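Local structure of putative oxidoreductase yhhX (Escherichia coli K-12, 3F4L) at residues A[232-237]-A[246-251]; A[148-153]-A[220-225]; A[271-276]-A[291-296]; A[152-157]-A[227-232]. The protein probably acts as an NAD(P)-dependent oxidoreductase of the Gfo/Idh/MocA family, perhaps as a scyllo-inositol dehydrogenase using NADP+. One frame throughout, in Å; residues are numbered along the deposited sequence.

Interaction 1 of 4, residues A[232-237]-A[246-251]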
loop_
_atom_site.group_PDB
_atom_site.type_symbol
_atom_site.label_atom_id
_atom_site.label_comp_id
_atom_site.label_asym_id
_atom_site.label_seq_id
_atom_site.Cartn_x
_atom_site.Cartn_y
_atom_site.Cartn_z
ATOM N N ASP A 232 9.300 10.099 2.850
ATOM C CA ASP A 232 7.885 10.173 2.510
ATOM C C ASP A 232 7.419 9.506 1.224
ATOM O O ASP A 232 8.156 9.414 0.241
ATOM C CB ASP A 232 7.417 11.632 2.473
ATOM C CG ASP A 232 7.051 12.166 3.849
ATOM O OD1 ASP A 232 6.387 11.437 4.614
ATOM O OD2 ASP A 232 7.415 13.315 4.163
ATOM N N TYR A 233 6.172 9.047 1.264
ATOM C CA TYR A 233 5.521 8.441 0.114
ATOM C C TYR A 233 4.871 9.630 -0.594
ATOM O O TYR A 233 4.901 10.758 -0.098
ATOM C CB TYR A 233 4.349 7.527 0.530
ATOM C CG TYR A 233 4.672 6.267 1.301
ATOM C CD1 TYR A 233 4.938 6.301 2.674
ATOM C CD2 TYR A 233 4.658 5.025 0.661
ATOM C CE1 TYR A 233 5.174 5.124 3.388
ATOM C CE2 TYR A 233 4.895 3.850 1.362
ATOM C CZ TYR A 233 5.148 3.903 2.722
ATOM O OH TYR A 233 5.360 2.722 3.402
ATOM N N PRO A 234 4.306 9.396 -1.783
ATOM C CA PRO A 234 3.651 10.526 -2.445
ATOM C C PRO A 234 2.437 10.785 -1.536
ATOM O O PRO A 234 2.013 9.871 -0.816
ATOM C CB PRO A 234 3.226 9.934 -3.785
ATOM C CG PRO A 234 4.311 8.948 -4.072
ATOM C CD PRO A 234 4.564 8.293 -2.729
ATOM N N LYS A 235 1.887 12.001 -1.557
ATOM C CA LYS A 235 0.712 12.324 -0.742
ATOM C C LYS A 235 -0.519 11.570 -1.286
ATOM O O LYS A 235 -1.347 11.069 -0.522
ATOM C CB LYS A 235 0.447 13.834 -0.769
ATOM C CG LYS A 235 -0.797 14.252 0.013
ATOM C CD LYS A 235 -0.599 14.112 1.521
ATOM C CE LYS A 235 -1.940 14.117 2.267
ATOM N NZ LYS A 235 -2.743 12.905 1.910
ATOM N N PHE A 236 -0.638 11.515 -2.609
ATOM C CA PHE A 236 -1.736 10.790 -3.256
ATOM C C PHE A 236 -1.228 10.048 -4.478
ATOM O O PHE A 236 -0.334 10.526 -5.195
ATOM C CB PHE A 236 -2.858 11.719 -3.742
ATOM C CG PHE A 236 -3.711 12.290 -2.647
ATOM C CD1 PHE A 236 -3.501 13.592 -2.192
ATOM C CD2 PHE A 236 -4.720 11.528 -2.068
ATOM C CE1 PHE A 236 -4.285 14.127 -1.170
ATOM C CE2 PHE A 236 -5.513 12.054 -1.047
ATOM C CZ PHE A 236 -5.295 13.353 -0.597
ATOM N N ILE A 237 -1.823 8.886 -4.715
ATOM C CA ILE A 237 -1.502 8.065 -5.873
ATOM C C ILE A 237 -2.864 7.629 -6.397
ATOM O O ILE A 237 -3.714 7.211 -5.616
ATOM C CB ILE A 237 -0.718 6.792 -5.501
ATOM C CG1 ILE A 237 0.652 7.152 -4.931
ATOM C CG2 ILE A 237 -0.540 5.917 -6.747
ATOM C CD1 ILE A 237 1.463 5.940 -4.536
ATOM N N ILE A 246 0.205 11.203 -9.702
ATOM C CA ILE A 246 1.042 11.140 -8.517
ATOM C C ILE A 246 1.236 12.560 -7.987
ATOM O O ILE A 246 1.440 13.505 -8.755
ATOM C CB ILE A 246 2.427 10.529 -8.837
ATOM C CG1 ILE A 246 2.262 9.139 -9.460
ATOM C CG2 ILE A 246 3.238 10.390 -7.566
ATOM C CD1 ILE A 246 1.611 8.126 -8.540
ATOM N N LYS A 247 1.162 12.709 -6.674
ATOM C CA LYS A 247 1.322 14.019 -6.058
ATOM C C LYS A 247 2.130 13.913 -4.779
ATOM O O LYS A 247 1.710 13.255 -3.823
ATOM C CB LYS A 247 -0.065 14.621 -5.753
ATOM C CG LYS A 247 -0.086 15.946 -4.971
ATOM C CD LYS A 247 0.481 17.096 -5.781
ATOM C CE LYS A 247 0.257 18.447 -5.099
ATOM N NZ LYS A 247 0.883 18.566 -3.747
ATOM N N TYR A 248 3.310 14.526 -4.776
ATOM C CA TYR A 248 4.125 14.559 -3.572
ATOM C C TYR A 248 3.819 15.899 -2.921
ATOM O O TYR A 248 3.567 16.882 -3.616
ATOM C CB TYR A 248 5.620 14.511 -3.887
ATOM C CG TYR A 248 6.134 13.153 -4.270
ATOM C CD1 TYR A 248 5.961 12.662 -5.559
ATOM C CD2 TYR A 248 6.795 12.352 -3.340
ATOM C CE1 TYR A 248 6.433 11.406 -5.917
ATOM C CE2 TYR A 248 7.271 11.093 -3.686
ATOM C CZ TYR A 248 7.086 10.627 -4.978
ATOM O OH TYR A 248 7.552 9.382 -5.335
ATOM N N GLY A 249 3.828 15.938 -1.594
ATOM C CA GLY A 249 3.577 17.191 -0.908
ATOM C C GLY A 249 2.147 17.383 -0.464
ATOM O O GLY A 249 1.202 17.045 -1.179
ATOM N N ILE A 250 1.990 17.944 0.726
ATOM C CA ILE A 250 0.669 18.179 1.290
ATOM C C ILE A 250 0.333 19.665 1.240
ATOM O O ILE A 250 1.218 20.511 1.069
ATOM C CB ILE A 250 0.609 17.678 2.758
ATOM C CG1 ILE A 250 -0.818 17.789 3.310
ATOM C CG2 ILE A 250 1.575 18.483 3.631
ATOM C CD1 ILE A 250 -0.998 17.039 4.627
ATOM N N ASP A 251 -0.956 19.967 1.368
ATOM C CA ASP A 251 -1.444 21.341 1.376
ATOM C C ASP A 251 -0.569 22.136 2.348
ATOM O O ASP A 251 -0.250 21.647 3.423
ATOM C CB ASP A 251 -2.887 21.348 1.856
ATOM C CG ASP A 251 -3.447 22.733 1.965
ATOM O OD1 ASP A 251 -4.083 23.190 1.001
ATOM O OD2 ASP A 251 -3.242 23.362 3.026
HETATM O O HOH W 1 4.717 13.592 -0.206
#
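Antiparallel strands 236-240 and 243-247 form a beta hairpin, and at its open end the pairing is broken by a classic beta bulge. Phe236 and Lys247 are a hydrogen-bonded pair: Lys247 N gives to Phe236 O at 3.0 Å, and Phe236 N returns a nearly straight bond to Lys247 O (162°). Lys235 N crowds onto the same Lys247 O at 2.6 Å, a weak bond bent to 128°, so one carbonyl faces two successive residues. Beyond the bulge a water bridges Tyr233 O and Gly249 N. Pro234, which has no N-H to satisfy, sets CG over one face of the Tyr248 ring, 3.4 Å from Tyr248 CZ, in a CH-pi contact. Ile237 and Ile246 lie side by side, CG2 of the former 3.6 Å from CD1 of the latter. Lys235 CG is anti to the backbone N (chi1 178°) and the chain bends at chi2, so that CD and CE cross Ile250 while NZ reaches His152 O. The long aliphatic stem suits this buried path. Lys247 curls back until NZ meets Tyr248 O and Gly249 O from above their carbonyl planes. Strand 146-152 flanks the hairpin beside 236-240, helix 129-140 packs on Phe236, and Tyr248 of the second subunit meets Tyr248.

Interaction 2 of 4, residues A[148-153]-A[220-225]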
loop_
_atom_site.group_PDB
_atom_site.type_symbol
_atom_site.label_atom_id
_atom_site.label_comp_id
_atom_site.label_asym_id
_atom_site.label_seq_id
_atom_site.Cartn_x
_atom_site.Cartn_y
_atom_site.Cartn_z
ATOM N N GLU A 148 -7.490 2.280 -8.322
ATOM C CA GLU A 148 -6.812 2.398 -7.046
ATOM C C GLU A 148 -6.459 3.830 -6.659
ATOM O O GLU A 148 -6.042 4.635 -7.488
ATOM C CB GLU A 148 -5.549 1.528 -7.018
ATOM C CG GLU A 148 -4.971 1.370 -5.607
ATOM C CD GLU A 148 -4.326 0.008 -5.365
ATOM O OE1 GLU A 148 -4.948 -1.015 -5.720
ATOM O OE2 GLU A 148 -3.212 -0.040 -4.799
ATOM N N VAL A 149 -6.658 4.126 -5.381
ATOM C CA VAL A 149 -6.364 5.432 -4.813
ATOM C C VAL A 149 -5.583 5.135 -3.540
ATOM O O VAL A 149 -5.916 4.207 -2.796
ATOM C CB VAL A 149 -7.671 6.213 -4.478
ATOM C CG1 VAL A 149 -7.348 7.530 -3.743
ATOM C CG2 VAL A 149 -8.427 6.527 -5.759
ATOM N N GLU A 150 -4.521 5.896 -3.303
ATOM C CA GLU A 150 -3.715 5.688 -2.116
ATOM C C GLU A 150 -3.435 7.050 -1.493
ATOM O O GLU A 150 -2.935 7.954 -2.161
ATOM C CB GLU A 150 -2.410 4.989 -2.492
ATOM C CG GLU A 150 -1.646 4.370 -1.324
ATOM C CD GLU A 150 -0.447 3.540 -1.788
ATOM O OE1 GLU A 150 -0.609 2.698 -2.700
ATOM O OE2 GLU A 150 0.660 3.722 -1.237
ATOM N N SER A 151 -3.781 7.191 -0.218
ATOM C CA SER A 151 -3.577 8.432 0.519
ATOM C C SER A 151 -2.651 8.209 1.716
ATOM O O SER A 151 -2.843 7.269 2.494
ATOM C CB SER A 151 -4.924 8.966 1.005
ATOM O OG SER A 151 -4.749 10.077 1.859
ATOM N N HIS A 152 -1.654 9.076 1.863
ATOM C CA HIS A 152 -0.704 8.979 2.962
ATOM C C HIS A 152 -0.700 10.258 3.791
ATOM O O HIS A 152 -0.801 11.359 3.261
ATOM C CB HIS A 152 0.724 8.742 2.446
ATOM C CG HIS A 152 1.024 7.320 2.078
ATOM N ND1 HIS A 152 0.708 6.779 0.849
ATOM C CD2 HIS A 152 1.631 6.331 2.777
ATOM C CE1 HIS A 152 1.109 5.520 0.807
ATOM N NE2 HIS A 152 1.673 5.224 1.966
ATOM N N PHE A 153 -0.603 10.099 5.100
ATOM C CA PHE A 153 -0.520 11.233 6.009
ATOM C C PHE A 153 0.451 10.691 7.046
ATOM O O PHE A 153 0.042 10.118 8.043
ATOM C CB PHE A 153 -1.883 11.544 6.636
ATOM C CG PHE A 153 -1.984 12.938 7.190
ATOM C CD1 PHE A 153 -1.275 13.299 8.328
ATOM C CD2 PHE A 153 -2.754 13.904 6.543
ATOM C CE1 PHE A 153 -1.324 14.604 8.817
ATOM C CE2 PHE A 153 -2.814 15.213 7.022
ATOM C CZ PHE A 153 -2.095 15.563 8.164
ATOM N N LYS A 220 -10.326 0.062 -5.112
ATOM C CA LYS A 220 -9.796 0.024 -3.754
ATOM C C LYS A 220 -9.106 1.346 -3.417
ATOM O O LYS A 220 -8.224 1.809 -4.151
ATOM C CB LYS A 220 -8.803 -1.138 -3.558
ATOM C CG LYS A 220 -8.324 -1.279 -2.099
ATOM C CD LYS A 220 -7.373 -2.449 -1.856
ATOM C CE LYS A 220 -5.973 -2.183 -2.371
ATOM N NZ LYS A 220 -5.070 -3.353 -2.117
ATOM N N ALA A 221 -9.540 1.956 -2.316
ATOM C CA ALA A 221 -8.982 3.213 -1.841
ATOM C C ALA A 221 -8.264 2.925 -0.527
ATOM O O ALA A 221 -8.860 2.421 0.432
ATOM C CB ALA A 221 -10.085 4.236 -1.617
ATOM N N ILE A 222 -6.983 3.263 -0.491
ATOM C CA ILE A 222 -6.146 3.038 0.677
ATOM C C ILE A 222 -5.829 4.330 1.432
ATOM O O ILE A 222 -5.418 5.327 0.841
ATOM C CB ILE A 222 -4.831 2.365 0.242
ATOM C CG1 ILE A 222 -5.137 0.954 -0.283
ATOM C CG2 ILE A 222 -3.850 2.320 1.399
ATOM C CD1 ILE A 222 -3.927 0.233 -0.871
ATOM N N VAL A 223 -6.042 4.311 2.741
ATOM C CA VAL A 223 -5.740 5.466 3.576
ATOM C C VAL A 223 -4.807 4.965 4.667
ATOM O O VAL A 223 -5.130 4.013 5.375
ATOM C CB VAL A 223 -6.996 6.037 4.246
ATOM C CG1 VAL A 223 -6.599 7.091 5.226
ATOM C CG2 VAL A 223 -7.948 6.609 3.195
ATOM N N LYS A 224 -3.650 5.594 4.814
ATOM C CA LYS A 224 -2.732 5.131 5.832
ATOM C C LYS A 224 -1.817 6.201 6.389
ATOM O O LYS A 224 -1.515 7.197 5.728
ATOM C CB LYS A 224 -1.904 3.964 5.290
ATOM C CG LYS A 224 -1.145 4.280 4.017
ATOM C CD LYS A 224 -0.569 3.023 3.372
ATOM C CE LYS A 224 0.523 2.394 4.225
ATOM N NZ LYS A 224 1.059 1.152 3.595
ATOM N N THR A 225 -1.408 5.991 7.635
ATOM C CA THR A 225 -0.497 6.906 8.306
ATOM C C THR A 225 0.407 6.123 9.237
ATOM O O THR A 225 0.050 5.058 9.738
ATOM C CB THR A 225 -1.212 7.991 9.159
ATOM O OG1 THR A 225 -1.390 7.514 10.496
ATOM C CG2 THR A 225 -2.535 8.376 8.561
HETATM O O HOH W 2 1.676 1.577 0.952
#
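This is a parallel strand pairing in the middle of the mixed sheet of the C-terminal alpha/beta domain, strand 146-152 beside 219-225, 7° apart in direction. Five backbone bonds lace the ladder, each strand giving and accepting in turn. The shortest are Ile222 N to Val149 O, almost straight at 172° and 2.7 Å long, and Ser151 N to Ile222 O, nearly along the C=O axis. Small residues occupy one face, where Val149 CB stands 4.2 Å from Ala221 CB. The other carries long, mostly charged side chains. Lys224 takes the crowded first torsion (chi1 56°), which lays its stem over one face of the His152 ring, CG 3.9 Å from the centroid in a CH-pi contact. A water links Lys224 NZ to Glu150 OE2, and NZ is held more strongly by Glu211 and by Glu148 of the second subunit. Glu148 OE1 stays 4.3 Å from Lys220 NZ, too far for a salt bridge; Glu148 OE2 pairs with Lys224 of the second subunit and Lys220 with Asp196 and Glu211 there. The charged face thus lies against the second subunit, while helix 171-187 packs on Ala221 and Val223, and strands 236-240 and 209-216 flank the pair.

Interaction 3 of 4, residues A[271-276]-A[291-296]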
loop_
_atom_site.group_PDB
_atom_site.type_symbol
_atom_site.label_atom_id
_atom_site.label_comp_id
_atom_site.label_asym_id
_atom_site.label_seq_id
_atom_site.Cartn_x
_atom_site.Cartn_y
_atom_site.Cartn_z
ATOM N N ASP A 271 3.160 27.005 -2.481
ATOM C CA ASP A 271 3.449 25.604 -2.769
ATOM C C ASP A 271 4.195 25.482 -4.097
ATOM O O ASP A 271 3.770 26.038 -5.106
ATOM C CB ASP A 271 2.126 24.831 -2.843
ATOM C CG ASP A 271 2.305 23.331 -2.727
ATOM O OD1 ASP A 271 3.286 22.796 -3.291
ATOM O OD2 ASP A 271 1.446 22.689 -2.079
ATOM N N ASP A 272 5.305 24.754 -4.098
ATOM C CA ASP A 272 6.077 24.583 -5.323
ATOM C C ASP A 272 6.048 23.149 -5.841
ATOM O O ASP A 272 6.864 22.752 -6.673
ATOM C CB ASP A 272 7.518 25.051 -5.105
ATOM C CG ASP A 272 7.644 26.569 -5.138
ATOM O OD1 ASP A 272 7.522 27.151 -6.242
ATOM O OD2 ASP A 272 7.847 27.180 -4.063
ATOM N N SER A 273 5.099 22.371 -5.339
ATOM C CA SER A 273 4.952 20.989 -5.776
ATOM C C SER A 273 4.006 20.980 -6.964
ATOM O O SER A 273 3.368 21.994 -7.281
ATOM C CB SER A 273 4.368 20.127 -4.655
ATOM O OG SER A 273 3.056 20.549 -4.314
ATOM N N VAL A 274 3.909 19.837 -7.625
ATOM C CA VAL A 274 3.022 19.724 -8.770
ATOM C C VAL A 274 2.493 18.316 -8.842
ATOM O O VAL A 274 3.145 17.385 -8.382
ATOM C CB VAL A 274 3.748 20.029 -10.104
ATOM C CG1 VAL A 274 4.044 21.510 -10.218
ATOM C CG2 VAL A 274 5.042 19.220 -10.187
ATOM N N GLY A 275 1.297 18.170 -9.396
ATOM C CA GLY A 275 0.721 16.851 -9.558
ATOM C C GLY A 275 1.217 16.345 -10.898
ATOM O O GLY A 275 1.261 17.102 -11.873
ATOM N N VAL A 276 1.618 15.082 -10.962
ATOM C CA VAL A 276 2.107 14.542 -12.220
ATOM C C VAL A 276 1.099 13.549 -12.754
ATOM O O VAL A 276 0.560 12.719 -12.017
ATOM C CB VAL A 276 3.485 13.868 -12.052
ATOM C CG1 VAL A 276 3.944 13.271 -13.370
ATOM C CG2 VAL A 276 4.504 14.900 -11.579
HETATM N N MSE A 291 0.493 19.205 -13.312
HETATM C CA MSE A 291 -0.598 20.052 -12.839
HETATM C C MSE A 291 -0.173 20.941 -11.679
HETATM O O MSE A 291 0.438 20.473 -10.713
HETATM C CB MSE A 291 -1.769 19.189 -12.354
HETATM C CG MSE A 291 -2.428 18.323 -13.400
HETATM SE SE MSE A 291 -3.437 16.882 -12.563
HETATM C CE MSE A 291 -4.956 17.892 -11.904
ATOM N N LYS A 292 -0.505 22.221 -11.770
ATOM C CA LYS A 292 -0.184 23.141 -10.690
ATOM C C LYS A 292 -1.235 22.871 -9.612
ATOM O O LYS A 292 -2.421 22.762 -9.913
ATOM C CB LYS A 292 -0.265 24.588 -11.186
ATOM C CG LYS A 292 0.247 25.613 -10.191
ATOM C CD LYS A 292 0.670 26.905 -10.889
ATOM C CE LYS A 292 -0.480 27.526 -11.673
ATOM N NZ LYS A 292 -1.609 27.903 -10.778
ATOM N N PRO A 293 -0.812 22.741 -8.347
ATOM C CA PRO A 293 -1.744 22.476 -7.249
ATOM C C PRO A 293 -2.934 23.421 -7.244
ATOM O O PRO A 293 -2.769 24.630 -7.374
ATOM C CB PRO A 293 -0.884 22.671 -6.009
ATOM C CG PRO A 293 0.473 22.299 -6.476
ATOM C CD PRO A 293 0.550 22.958 -7.825
ATOM N N GLU A 294 -4.131 22.863 -7.109
ATOM C CA GLU A 294 -5.332 23.681 -7.036
ATOM C C GLU A 294 -5.171 24.419 -5.715
ATOM O O GLU A 294 -4.578 23.880 -4.785
ATOM C CB GLU A 294 -6.579 22.796 -7.006
ATOM C CG GLU A 294 -6.821 22.026 -8.293
ATOM C CD GLU A 294 -7.127 22.938 -9.471
ATOM O OE1 GLU A 294 -8.141 23.671 -9.422
ATOM O OE2 GLU A 294 -6.350 22.924 -10.449
HETATM N N MSE A 295 -5.672 25.646 -5.626
HETATM C CA MSE A 295 -5.534 26.417 -4.392
HETATM C C MSE A 295 -6.460 25.917 -3.284
HETATM O O MSE A 295 -7.670 25.775 -3.482
HETATM C CB MSE A 295 -5.822 27.893 -4.652
HETATM C CG MSE A 295 -5.416 28.816 -3.506
HETATM SE SE MSE A 295 -6.316 30.538 -3.588
HETATM C CE MSE A 295 -7.032 30.602 -1.786
ATOM N N GLY A 296 -5.885 25.659 -2.117
ATOM C CA GLY A 296 -6.674 25.188 -0.992
ATOM C C GLY A 296 -7.114 26.360 -0.133
ATOM O O GLY A 296 -6.418 27.380 -0.063
#
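Gly275 and Met291, the latter present as selenomethionine, form an antiparallel hydrogen-bonded pair at the open end of the hairpin of strands 275-280 and 286-291, on the edge of the mixed sheet. Met291 N reaches Gly275 O at 2.7 Å, and Gly275 N returns a bond to Met291 O at 2.8 Å; both lie in the carbonyl planes, as expected of regular pairing. Glycine brings only backbone to this pair, and Met291 CB rests 3.7 Å from Gly275 O. Past it the two segments give up strand pairing. Val274, whose CG1 lies beside its backbone N, sets CB against Met291 O at 3.4 Å. Pro293, with no N-H to offer a strand partner, instead leans its ring on segment 271-276, CG and CD both 3.0 Å from Ser273 O. Pro293 CG also comes near Ser273 OG.

Farther out, Asp271 fixes the bend that brings Ser273 here. Helix 129-140 packs against Asp271 and Met291, while Phe245 and Lys247 of strand 243-247 touch Met291 and Pro293; Lys247 NZ also bonds to Ser273 OG. A short acidic side chain suits position 271 because its carboxylate can reach the backbone N two residues further on. In this Asx turn Asp271 OD1 takes two donors: Ser273 N, 2.8 Å away and nearly along the C-O axis, and Ser273 OG, at a very short 2.5 Å and 30° out of the carboxylate plane.

Interaction 4 of 4, residues A[152-157]-A[227-232]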
loop_
_atom_site.group_PDB
_atom_site.type_symbol
_atom_site.label_atom_id
_atom_site.label_comp_id
_atom_site.label_asym_id
_atom_site.label_seq_id
_atom_site.Cartn_x
_atom_site.Cartn_y
_atom_site.Cartn_z
ATOM N N HIS A 152 -1.654 9.076 1.863
ATOM C CA HIS A 152 -0.704 8.979 2.962
ATOM C C HIS A 152 -0.700 10.258 3.791
ATOM O O HIS A 152 -0.801 11.359 3.261
ATOM C CB HIS A 152 0.724 8.742 2.446
ATOM C CG HIS A 152 1.024 7.320 2.078
ATOM N ND1 HIS A 152 0.708 6.779 0.849
ATOM C CD2 HIS A 152 1.631 6.331 2.777
ATOM C CE1 HIS A 152 1.109 5.520 0.807
ATOM N NE2 HIS A 152 1.673 5.224 1.966
ATOM N N PHE A 153 -0.603 10.099 5.100
ATOM C CA PHE A 153 -0.520 11.233 6.009
ATOM C C PHE A 153 0.451 10.691 7.046
ATOM O O PHE A 153 0.042 10.118 8.043
ATOM C CB PHE A 153 -1.883 11.544 6.636
ATOM C CG PHE A 153 -1.984 12.938 7.190
ATOM C CD1 PHE A 153 -1.275 13.299 8.328
ATOM C CD2 PHE A 153 -2.754 13.904 6.543
ATOM C CE1 PHE A 153 -1.324 14.604 8.817
ATOM C CE2 PHE A 153 -2.814 15.213 7.022
ATOM C CZ PHE A 153 -2.095 15.563 8.164
ATOM N N ASP A 154 1.743 10.863 6.786
ATOM C CA ASP A 154 2.771 10.329 7.670
ATOM C C ASP A 154 3.689 11.359 8.323
ATOM O O ASP A 154 3.673 12.537 7.978
ATOM C CB ASP A 154 3.646 9.346 6.893
ATOM C CG ASP A 154 2.841 8.311 6.135
ATOM O OD1 ASP A 154 1.962 7.669 6.743
ATOM O OD2 ASP A 154 3.101 8.133 4.928
ATOM N N TYR A 155 4.514 10.870 9.247
ATOM C CA TYR A 155 5.498 11.685 9.973
ATOM C C TYR A 155 6.687 10.809 10.312
ATOM O O TYR A 155 6.642 9.588 10.161
ATOM C CB TYR A 155 4.973 12.145 11.339
ATOM C CG TYR A 155 3.725 12.986 11.346
ATOM C CD1 TYR A 155 3.775 14.344 11.036
ATOM C CD2 TYR A 155 2.497 12.429 11.704
ATOM C CE1 TYR A 155 2.632 15.132 11.090
ATOM C CE2 TYR A 155 1.343 13.211 11.759
ATOM C CZ TYR A 155 1.421 14.559 11.452
ATOM O OH TYR A 155 0.288 15.343 11.503
ATOM N N TYR A 156 7.751 11.448 10.786
ATOM C CA TYR A 156 8.893 10.710 11.301
ATOM C C TYR A 156 9.103 11.336 12.673
ATOM O O TYR A 156 9.828 12.326 12.813
ATOM C CB TYR A 156 10.177 10.847 10.475
ATOM C CG TYR A 156 11.255 9.974 11.102
ATOM C CD1 TYR A 156 11.169 8.576 11.038
ATOM C CD2 TYR A 156 12.281 10.534 11.866
ATOM C CE1 TYR A 156 12.072 7.758 11.728
ATOM C CE2 TYR A 156 13.194 9.729 12.558
ATOM C CZ TYR A 156 13.081 8.343 12.485
ATOM O OH TYR A 156 13.979 7.551 13.163
ATOM N N ARG A 157 8.410 10.776 13.663
ATOM C CA ARG A 157 8.463 11.212 15.060
ATOM C C ARG A 157 8.601 9.920 15.858
ATOM O O ARG A 157 7.630 9.411 16.412
ATOM C CB ARG A 157 7.163 11.926 15.451
ATOM C CG ARG A 157 6.946 13.261 14.766
ATOM C CD ARG A 157 5.556 13.849 15.054
ATOM N NE ARG A 157 5.413 15.171 14.443
ATOM C CZ ARG A 157 4.259 15.812 14.290
ATOM N NH1 ARG A 157 3.123 15.258 14.706
ATOM N NH2 ARG A 157 4.238 17.008 13.708
ATOM N N HIS A 227 3.950 7.046 12.066
ATOM C CA HIS A 227 4.830 8.073 12.616
ATOM C C HIS A 227 6.272 7.620 12.419
ATOM O O HIS A 227 7.189 8.166 13.034
ATOM C CB HIS A 227 4.562 8.287 14.113
ATOM C CG HIS A 227 3.263 8.976 14.403
ATOM N ND1 HIS A 227 2.037 8.387 14.168
ATOM C CD2 HIS A 227 2.999 10.208 14.898
ATOM C CE1 HIS A 227 1.077 9.227 14.507
ATOM N NE2 HIS A 227 1.633 10.339 14.953
ATOM N N LEU A 228 6.473 6.618 11.563
ATOM C CA LEU A 228 7.819 6.102 11.317
ATOM C C LEU A 228 8.145 6.011 9.828
ATOM O O LEU A 228 8.413 4.936 9.306
ATOM C CB LEU A 228 7.966 4.727 11.977
ATOM C CG LEU A 228 7.848 4.722 13.505
ATOM C CD1 LEU A 228 7.805 3.287 14.010
ATOM C CD2 LEU A 228 9.035 5.487 14.113
ATOM N N VAL A 229 8.123 7.159 9.159
ATOM C CA VAL A 229 8.401 7.231 7.731
ATOM C C VAL A 229 9.457 8.309 7.498
ATOM O O VAL A 229 9.147 9.493 7.418
ATOM C CB VAL A 229 7.103 7.560 6.938
ATOM C CG1 VAL A 229 7.403 7.776 5.454
ATOM C CG2 VAL A 229 6.105 6.433 7.115
ATOM N N LYS A 230 10.709 7.885 7.402
ATOM C CA LYS A 230 11.813 8.812 7.195
ATOM C C LYS A 230 11.796 9.383 5.784
ATOM O O LYS A 230 12.072 10.559 5.582
ATOM C CB LYS A 230 13.140 8.114 7.479
ATOM C CG LYS A 230 14.325 9.064 7.566
ATOM C CD LYS A 230 14.136 10.092 8.690
ATOM C CE LYS A 230 15.391 10.945 8.864
ATOM N NZ LYS A 230 15.298 11.914 9.988
ATOM N N ILE A 231 11.479 8.550 4.799
ATOM C CA ILE A 231 11.400 9.021 3.418
ATOM C C ILE A 231 9.931 8.940 3.008
ATOM O O ILE A 231 9.389 7.848 2.838
ATOM C CB ILE A 231 12.227 8.148 2.458
ATOM C CG1 ILE A 231 13.717 8.242 2.803
ATOM C CG2 ILE A 231 11.993 8.621 1.025
ATOM C CD1 ILE A 231 14.582 7.275 2.008
ATOM N N ASP A 232 9.300 10.099 2.850
ATOM C CA ASP A 232 7.885 10.173 2.510
ATOM C C ASP A 232 7.419 9.506 1.224
ATOM O O ASP A 232 8.156 9.414 0.241
ATOM C CB ASP A 232 7.417 11.632 2.473
ATOM C CG ASP A 232 7.051 12.166 3.849
ATOM O OD1 ASP A 232 6.387 11.437 4.614
ATOM O OD2 ASP A 232 7.415 13.315 4.163
HETATM O O HOH W 3 4.704 9.809 3.545
#
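Two backbone hydrogen bonds hold the loops together around a single bridge between Tyr156 and Leu228. Val229 N gives to Tyr155 O at 3.0 Å, in the carbonyl plane, and Arg157 N gives to His227 O at 2.9 Å, from above the plane of the His227 carbonyl. Tyr156 CA also directs its hydrogen at His227 O.

Flat groups supply most of the side-chain packing. Tyr156, with CG anti to its backbone N (chi1 -177°), has the stem of Lys230 crossing over one ring face; Lys230 CD sits 3.8 Å from the ring centroid, only 15° off the normal, a CH-pi contact that a long flexible chain makes well. The same ring turns an edge to Val229 N. Tyr155 and His227 run side by side, pointing the same way, with planes at 36° and CD2 of Tyr155 3.9 Å from CD2 of His227. The extended Arg157 chain lays its guanidinium over one face of Tyr155, NH1 above the ring centre. By van der Waals contact, Val229 CG2 crosses the CB methylene of Asp154 at 3.8 Å.

Polar ends are settled partly by water and partly by the surroundings. A water gives to both Asp154 OD2 and Asp232 OD1, which probably eases the repulsion of two carboxylates 4.7 Å apart. His227 ND1 bonds to Asp208 O, while Tyr156 OH and Lys230 NZ reach Lys241 O and Thr286 OG1 of the second subunit.

The arrangement is that of paired loops continuing from adjacent parallel strands, 146-152 and 219-225, at one end of the sheet in the C-terminal alpha/beta domain, where they also meet the partner subunit.

Overall arrangement
All four contacts belong to the C-terminal alpha/beta domain, and interactions 3, 1 and 2 follow one another across its mixed sheet. Interactions 1 and 2 have centres 10 Å apart and join through Ile237 O to Glu150 N (2.8 Å); interaction 3 joins interaction 1 through Val276 N to Ile246 O (2.7 Å), again with centres 10 Å apart. Interactions 2 and 3, at about 19 Å between centres, do not touch. Interaction 4 continues from the strand ends of interaction 2, sharing His152 and Phe153, and leads into interaction 1 through Asp232. Interactions 1, 2 and 4 all touch the second subunit, so this region contributes to the subunit interface.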